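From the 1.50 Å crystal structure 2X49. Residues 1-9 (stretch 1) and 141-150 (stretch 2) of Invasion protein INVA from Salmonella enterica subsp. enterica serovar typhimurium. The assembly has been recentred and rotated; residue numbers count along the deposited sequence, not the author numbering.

Stretch 1, residues 1-9: GSHMTETVP
Stretch 2 141-150: VNEYFGIQET

Stretch 1 begins extended at Ser2 (phi/psi -122/176), forms a short helix over residues 3-6, and leaves it through Thr7 (-111/-1) and Val8 (-136/71). Ser2 O accepts from Thr5 N at 3.1 Å and from Glu6 N at 3.0 Å. His3 O accepts from Thr7 N at 3.2 Å. In stretch 2, residues 141-143 have helical angles, and Tyr144 N donates to Val141 O at 3.1 Å. The chain then opens at Tyr144 (-139/7), Phe145 (-141/131) and Gly146 (-158/-148). A helix starts at Ile147, with Gly146 as N-cap and Thr150 N bonded to Gly146 O at 2.9 Å.

The register is set by two CA pairs. Ser2 CA lies 6.4 Å from Gln148 CA. Met4 CA lies 5.0 Å from Tyr144 CA. Together the stretches bury 382 Å². Met4 O lies 3.5 Å from Tyr144 CA in a CA-H...O contact, with an angle of 149° at the hydrogen.

Glu149 makes the polar link. Its chi1 is m and its chi2 is p, so the carboxylate comes nearer stretch 1 although CA-to-CB points sideways. Ser2 OG donates to Glu149 OE2 at a very short 2.5 Å. Ser2 OG also accepts from Met4 N at 3.0 Å, capping the first helix. Serine suits this place because its hydroxyl can donate and accept at once. Glu149 OE1 accepts from Gly146 N at 2.8 Å, so the carboxylate joins the start of its own helix to the cap of the other.

Water 1 adds a second bridge. It accepts from Ser2 N at 2.7 Å, donates to Glu149 OE2 at 2.6 Å, and is hydrogen-bonded to Thr5 OG1 at 2.6 Å.

Met4 has the largest area covered by the other stretch, 90 Å². Its CB points toward stretch 2; chi1 and chi2 are both m, and chi3 is -26°. The flexible thioether lets CE rest 3.6 Å from Glu143 O and 3.7 Å from Phe145 N. Met4 CB is 3.0 Å from Glu149 OE2, a tight approach. Gly146 has no side chain, but an ideal CB would fit, 3.7 Å from Met4 SD.

Smaller contacts flank Met4. Thr5 is p, with CG2 3.5 Å from Tyr144 O. Val8 is p, with CG1 4.2 Å from Glu143 O. Ser2 CB packs 3.5 Å from Gln148 CB. Tyr144 is buried; chi1 is p, and the end of its side chain leads away from stretch 1. Phe145 is buried too, with chi1 t and CB pointing away.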

# COMPACT_ATOMS: atom_id res chain seq x y z
N GLY A 1 14.77 -19.27 -4.85
CA GLY A 1 13.30 -19.35 -4.96
C GLY A 1 12.74 -20.57 -4.29
O GLY A 1 13.38 -21.61 -4.10
N SER A 2 11.51 -20.38 -3.87
CA SER A 2 10.67 -21.46 -3.40
C SER A 2 9.42 -21.52 -4.23
O SER A 2 9.17 -20.69 -5.09
CB SER A 2 10.26 -21.29 -1.94
OG SER A 2 9.00 -20.64 -1.84
N HIS A 3 8.66 -22.54 -3.90
CA HIS A 3 7.42 -22.86 -4.62
C HIS A 3 6.45 -21.68 -4.59
O HIS A 3 5.64 -21.46 -5.50
CB HIS A 3 6.74 -24.12 -4.05
CG HIS A 3 6.32 -24.00 -2.62
ND1 HIS A 3 7.17 -24.27 -1.57
CD2 HIS A 3 5.15 -23.61 -2.06
CE1 HIS A 3 6.53 -24.08 -0.42
NE2 HIS A 3 5.31 -23.67 -0.70
N MET A 4 6.59 -20.90 -3.53
CA MET A 4 5.65 -19.79 -3.26
C MET A 4 5.61 -18.81 -4.40
O MET A 4 4.60 -18.16 -4.67
CB MET A 4 6.04 -19.01 -2.00
CG MET A 4 5.70 -19.68 -0.70
SD MET A 4 3.94 -19.84 -0.37
CE MET A 4 3.23 -18.51 -1.32
N THR A 5 6.77 -18.69 -5.03
CA THR A 5 6.95 -17.78 -6.17
C THR A 5 6.92 -18.56 -7.47
O THR A 5 6.27 -18.18 -8.44
CB THR A 5 8.26 -16.93 -6.09
OG1 THR A 5 9.37 -17.75 -5.72
CG2 THR A 5 8.13 -15.77 -5.08
N GLU A 6 7.60 -19.70 -7.41
CA GLU A 6 8.05 -20.43 -8.61
C GLU A 6 6.92 -21.13 -9.36
O GLU A 6 7.05 -21.47 -10.52
CB GLU A 6 9.19 -21.41 -8.30
CG GLU A 6 10.53 -20.69 -8.14
CD GLU A 6 11.73 -21.59 -7.83
OE1 GLU A 6 11.61 -22.84 -7.84
OE2 GLU A 6 12.82 -21.03 -7.56
N THR A 7 5.81 -21.35 -8.68
CA THR A 7 4.75 -22.20 -9.25
C THR A 7 3.52 -21.41 -9.62
O THR A 7 2.54 -21.96 -10.13
CB THR A 7 4.36 -23.38 -8.32
OG1 THR A 7 3.82 -22.89 -7.09
CG2 THR A 7 5.57 -24.25 -8.01
N VAL A 8 3.59 -20.12 -9.35
CA VAL A 8 2.41 -19.26 -9.42
C VAL A 8 2.65 -17.92 -10.13
O VAL A 8 2.59 -16.87 -9.51
CB VAL A 8 1.85 -18.91 -8.02
CG1 VAL A 8 2.91 -18.18 -7.15
CG2 VAL A 8 0.58 -18.06 -8.16
N PRO A 9 2.84 -17.94 -11.45
CA PRO A 9 3.09 -16.64 -12.12
C PRO A 9 1.96 -15.66 -12.12
O PRO A 9 0.79 -15.99 -12.09
CB PRO A 9 3.39 -17.05 -13.56
CG PRO A 9 2.72 -18.41 -13.70
CD PRO A 9 2.83 -19.07 -12.38
N VAL A 141 0.09 -9.96 -0.72
CA VAL A 141 1.41 -10.54 -0.39
C VAL A 141 1.35 -12.05 -0.03
O VAL A 141 2.26 -12.81 -0.39
CB VAL A 141 2.12 -9.76 0.74
CG1 VAL A 141 1.32 -9.75 2.01
CG2 VAL A 141 3.51 -10.37 0.98
N ASN A 142 0.27 -12.46 0.60
CA ASN A 142 0.18 -13.85 1.07
C ASN A 142 0.12 -14.87 -0.09
O ASN A 142 0.28 -16.07 0.09
CB ASN A 142 -1.00 -14.06 2.05
CG ASN A 142 -0.77 -13.40 3.43
OD1 ASN A 142 -0.25 -12.17 3.44
ND2 ASN A 142 -1.14 -13.97 4.47
N GLU A 143 -0.11 -14.34 -1.30
CA GLU A 143 -0.22 -15.18 -2.50
C GLU A 143 1.11 -15.69 -2.97
O GLU A 143 1.16 -16.73 -3.65
CB GLU A 143 -0.97 -14.48 -3.67
CG GLU A 143 -2.45 -14.16 -3.38
CD GLU A 143 -3.36 -15.39 -3.39
OE1 GLU A 143 -2.93 -16.48 -3.84
OE2 GLU A 143 -4.52 -15.23 -2.96
N TYR A 144 2.17 -14.98 -2.60
CA TYR A 144 3.56 -15.24 -3.12
C TYR A 144 4.70 -15.17 -2.12
O TYR A 144 5.88 -15.23 -2.45
CB TYR A 144 3.87 -14.34 -4.37
CG TYR A 144 3.81 -12.89 -4.07
CD1 TYR A 144 4.88 -12.24 -3.45
CD2 TYR A 144 2.65 -12.17 -4.26
CE1 TYR A 144 4.81 -10.93 -3.09
CE2 TYR A 144 2.57 -10.88 -3.94
CZ TYR A 144 3.63 -10.24 -3.33
OH TYR A 144 3.55 -8.95 -2.91
N PHE A 145 4.34 -15.01 -0.86
CA PHE A 145 5.34 -14.87 0.25
C PHE A 145 4.91 -15.61 1.50
O PHE A 145 3.79 -15.44 1.99
CB PHE A 145 5.53 -13.38 0.58
CG PHE A 145 6.54 -13.13 1.66
CD1 PHE A 145 7.88 -12.95 1.35
CD2 PHE A 145 6.14 -13.09 3.00
CE1 PHE A 145 8.81 -12.72 2.39
CE2 PHE A 145 7.08 -12.90 4.01
CZ PHE A 145 8.40 -12.73 3.70
N GLY A 146 5.84 -16.40 2.03
CA GLY A 146 5.63 -17.21 3.27
C GLY A 146 6.87 -17.62 4.01
O GLY A 146 7.89 -16.97 3.99
N ILE A 147 6.78 -18.78 4.64
CA ILE A 147 7.84 -19.23 5.55
C ILE A 147 9.16 -19.49 4.83
O ILE A 147 10.24 -19.27 5.37
CB ILE A 147 7.44 -20.54 6.30
CG1 ILE A 147 6.34 -20.24 7.29
CG2 ILE A 147 8.64 -21.12 6.98
CD1 ILE A 147 6.76 -19.29 8.38
N GLN A 148 9.05 -20.02 3.63
CA GLN A 148 10.26 -20.37 2.87
C GLN A 148 11.03 -19.11 2.54
O GLN A 148 12.24 -19.07 2.67
CB GLN A 148 9.99 -21.21 1.59
CG GLN A 148 9.54 -22.62 1.86
CD GLN A 148 10.30 -23.31 2.98
OE1 GLN A 148 9.74 -23.52 4.06
NE2 GLN A 148 11.54 -23.73 2.72
N GLU A 149 10.29 -18.07 2.14
CA GLU A 149 10.92 -16.78 1.80
C GLU A 149 11.50 -16.13 3.06
O GLU A 149 12.60 -15.58 3.08
CB GLU A 149 9.92 -15.85 1.15
CG GLU A 149 9.54 -16.23 -0.26
CD GLU A 149 8.68 -17.49 -0.37
OE1 GLU A 149 7.78 -17.73 0.49
OE2 GLU A 149 8.91 -18.24 -1.35
N THR A 150 10.74 -16.23 4.13
CA THR A 150 11.21 -15.68 5.42
C THR A 150 12.50 -16.38 5.88
O THR A 150 13.47 -15.77 6.32
CB THR A 150 10.10 -15.83 6.49
OG1 THR A 150 8.95 -15.10 6.08
CG2 THR A 150 10.57 -15.39 7.89
O HOH W 1 10.48 -17.94 -3.37